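Long-range contact in MOR (PDB 6TRI), which probably acts as the antirepressor (modulator of repression) in the lysis-lysogeny switch of phage TP901-1, with a helix-turn-helix-like fold: residues Thr15-Thr20 against His55-Asn60. Sequence-based numbering, arbitrary orientation.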
ATOM      1  N   THR B  15       0.474   0.411 -20.336  1.00 47.91           N
ATOM      2  CA  THR B  15       0.570   0.336 -21.789  1.00 41.28           C
ATOM      3  C   THR B  15      -0.511   1.191 -22.436  1.00 51.48           C
ATOM      4  O   THR B  15      -0.261   1.903 -23.409  1.00 54.25           O
ATOM      5  CB  THR B  15       0.435  -1.116 -22.290  1.00 50.43           C
ATOM      6  OG1 THR B  15       1.376  -1.948 -21.602  1.00 58.18           O
ATOM      7  CG2 THR B  15       0.691  -1.192 -23.787  1.00 48.00           C
ATOM      8  N   GLU B  16      -1.713   1.110 -21.876  1.00 63.59           N
ATOM      9  CA  GLU B  16      -2.870   1.852 -22.366  1.00 58.17           C
ATOM     10  C   GLU B  16      -2.720   3.365 -22.191  1.00 60.24           C
ATOM     11  O   GLU B  16      -2.994   4.131 -23.114  1.00 70.87           O
ATOM     12  CB  GLU B  16      -4.133   1.365 -21.650  1.00 65.42           C
ATOM     13  CG  GLU B  16      -5.352   2.255 -21.817  1.00 85.80           C
ATOM     14  CD  GLU B  16      -6.499   1.836 -20.911  1.00101.28           C
ATOM     15  OE1 GLU B  16      -6.397   0.762 -20.281  1.00102.54           O
ATOM     16  OE2 GLU B  16      -7.500   2.582 -20.826  1.00105.86           O
ATOM     17  N   LYS B  17      -2.279   3.786 -21.009  1.00 59.76           N
ATOM     18  CA  LYS B  17      -2.207   5.207 -20.672  1.00 60.45           C
ATOM     19  C   LYS B  17      -0.898   5.882 -21.082  1.00 57.22           C
ATOM     20  O   LYS B  17      -0.909   6.989 -21.622  1.00 61.67           O
ATOM     21  CB  LYS B  17      -2.418   5.401 -19.168  1.00 57.97           C
ATOM     22  CG  LYS B  17      -3.870   5.331 -18.713  1.00 59.21           C
ATOM     23  CD  LYS B  17      -4.662   6.529 -19.213  1.00 70.41           C
ATOM     24  CE  LYS B  17      -6.024   6.613 -18.541  1.00 83.85           C
ATOM     25  NZ  LYS B  17      -6.856   5.404 -18.791  1.00 96.03           N
ATOM     26  N   CYS B  18       0.226   5.222 -20.822  1.00 53.08           N
ATOM     27  CA  CYS B  18       1.531   5.848 -21.009  1.00 46.20           C
ATOM     28  C   CYS B  18       2.286   5.327 -22.225  1.00 57.69           C
ATOM     29  O   CYS B  18       3.107   6.036 -22.806  1.00 67.52           O
ATOM     30  CB  CYS B  18       2.386   5.650 -19.758  1.00 47.17           C
ATOM     31  SG  CYS B  18       1.659   6.335 -18.258  1.00 71.05           S
ATOM     32  N   GLY B  19       2.011   4.087 -22.610  1.00 54.38           N
ATOM     33  CA  GLY B  19       2.733   3.465 -23.703  1.00 44.76           C
ATOM     34  C   GLY B  19       3.867   2.602 -23.185  1.00 62.12           C
ATOM     35  O   GLY B  19       3.675   1.421 -22.901  1.00 77.83           O
ATOM     36  N   THR B  20       5.051   3.191 -23.054  1.00 58.35           N
ATOM     37  CA  THR B  20       6.211   2.460 -22.560  1.00 44.74           C
ATOM     38  C   THR B  20       6.370   2.610 -21.053  1.00 43.98           C
ATOM     39  O   THR B  20       5.804   3.517 -20.438  1.00 35.47           O
ATOM     40  CB  THR B  20       7.513   2.931 -23.233  1.00 46.25           C
ATOM     41  OG1 THR B  20       7.834   4.252 -22.778  1.00 49.54           O
ATOM     42  CG2 THR B  20       7.367   2.937 -24.744  1.00 43.26           C
ATOM     43  N   HIS B  55      -3.044   8.694  -9.661  1.00 43.52           N
ATOM     44  CA  HIS B  55      -3.249   9.970 -10.337  1.00 47.62           C
ATOM     45  C   HIS B  55      -2.876   9.893 -11.815  1.00 54.77           C
ATOM     46  O   HIS B  55      -3.629  10.340 -12.682  1.00 60.61           O
ATOM     47  CB  HIS B  55      -2.431  11.065  -9.652  1.00 39.93           C
ATOM     48  CG  HIS B  55      -2.468  12.384 -10.363  1.00 48.25           C
ATOM     49  ND1 HIS B  55      -3.636  13.085 -10.568  1.00 56.15           N
ATOM     50  CD2 HIS B  55      -1.478  13.130 -10.908  1.00 55.97           C
ATOM     51  CE1 HIS B  55      -3.364  14.208 -11.213  1.00 62.20           C
ATOM     52  NE2 HIS B  55      -2.062  14.257 -11.431  1.00 63.94           N
ATOM     53  N   VAL B  56      -1.709   9.319 -12.092  1.00 49.23           N
ATOM     54  CA  VAL B  56      -1.173   9.245 -13.448  1.00 53.60           C
ATOM     55  C   VAL B  56      -1.989   8.322 -14.351  1.00 48.99           C
ATOM     56  O   VAL B  56      -2.304   8.672 -15.490  1.00 45.73           O
ATOM     57  CB  VAL B  56       0.298   8.771 -13.433  1.00 56.41           C
ATOM     58  CG1 VAL B  56       0.776   8.447 -14.840  1.00 60.87           C
ATOM     59  CG2 VAL B  56       1.187   9.824 -12.790  1.00 39.18           C
ATOM     60  N   LEU B  57      -2.338   7.146 -13.839  1.00 45.10           N
ATOM     61  CA  LEU B  57      -3.066   6.157 -14.628  1.00 48.43           C
ATOM     62  C   LEU B  57      -4.580   6.334 -14.528  1.00 52.56           C
ATOM     63  O   LEU B  57      -5.339   5.628 -15.197  1.00 55.98           O
ATOM     64  CB  LEU B  57      -2.669   4.749 -14.190  1.00 34.49           C
ATOM     65  CG  LEU B  57      -1.186   4.436 -14.396  1.00 42.11           C
ATOM     66  CD1 LEU B  57      -0.818   3.124 -13.732  1.00 44.11           C
ATOM     67  CD2 LEU B  57      -0.855   4.404 -15.883  1.00 35.89           C
ATOM     68  N   GLU B  58      -5.002   7.285 -13.699  1.00 49.24           N
ATOM     69  CA  GLU B  58      -6.415   7.586 -13.483  1.00 54.10           C
ATOM     70  C   GLU B  58      -7.178   6.336 -13.065  1.00 52.89           C
ATOM     71  O   GLU B  58      -8.258   6.051 -13.576  1.00 48.89           O
ATOM     72  CB  GLU B  58      -7.038   8.199 -14.740  1.00 56.91           C
ATOM     73  CG  GLU B  58      -6.532   9.599 -15.052  1.00 82.35           C
ATOM     74  CD  GLU B  58      -7.117  10.168 -16.331  1.00102.91           C
ATOM     75  OE1 GLU B  58      -6.995   9.511 -17.387  1.00103.46           O
ATOM     76  OE2 GLU B  58      -7.700  11.272 -16.281  1.00114.15           O
ATOM     77  N   LEU B  59      -6.597   5.593 -12.130  1.00 47.90           N
ATOM     78  CA  LEU B  59      -7.215   4.380 -11.620  1.00 46.70           C
ATOM     79  C   LEU B  59      -8.339   4.704 -10.644  1.00 54.85           C
ATOM     80  O   LEU B  59      -8.298   5.721  -9.948  1.00 58.67           O
ATOM     81  CB  LEU B  59      -6.172   3.496 -10.931  1.00 46.48           C
ATOM     82  CG  LEU B  59      -4.904   3.170 -11.724  1.00 44.71           C
ATOM     83  CD1 LEU B  59      -3.976   2.265 -10.922  1.00 42.18           C
ATOM     84  CD2 LEU B  59      -5.264   2.528 -13.043  1.00 44.05           C
ATOM     85  N   ASN B  60      -9.347   3.839 -10.604  1.00 52.55           N
ATOM     86  CA  ASN B  60     -10.371   3.907  -9.571  1.00 46.47           C
ATOM     87  C   ASN B  60      -9.760   3.430  -8.263  1.00 52.74           C
ATOM     88  O   ASN B  60      -9.230   2.320  -8.197  1.00 50.76           O
ATOM     89  CB  ASN B  60     -11.588   3.057  -9.949  1.00 57.38           C
ATOM     90  CG  ASN B  60     -12.635   2.996  -8.843  1.00 71.94           C
ATOM     91  OD1 ASN B  60     -12.778   3.926  -8.050  1.00 78.54           O
ATOM     92  ND2 ASN B  60     -13.371   1.890  -8.788  1.00 69.08           N
TER
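K17 leaves helix 8-17 with CG anti to its own carbonyl carbon (chi1 -79°), then bends at chi2 and again at chi4, so the chain lies across the C-terminal end of helix 47-57. Its CE settles 3.6 Å from the backbone O of L57 and 3.3 Å from OE1 of E58. The E58 chain, extended beyond CG, crosses the lysine at about a right angle. The ammonium does not close a salt bridge there: NZ stays 4.3 Å from E58 OE1, and its ion pair is with E16 OE2 in its own helix, at 3.5 Å. The carboxylates of E16 and E58 probably offset the nearby ammonium of K13.

Nearer the backbone of helix 8-17 the contact turns apolar. L57, with CG anti to its carbonyl carbon (chi1 -62°) and chi2 at 170°, rests CD2 against both K17 CB, 3.8 Å away, and C18 SG, at 4.0 Å. The sulfur also meets V56 CG1 at 4.1 Å. L57 is buried, and continues onto L10 and I14, while F24 of helix 21-28 packs on both C18 and L57. The backbone leaves helical geometry at G19 and at E58, each with positive phi. The contact thus joins the C-terminal ends of helix 8-17 and helix 47-57 in a compact all-helical bundle, consistent with a helix-turn-helix domain.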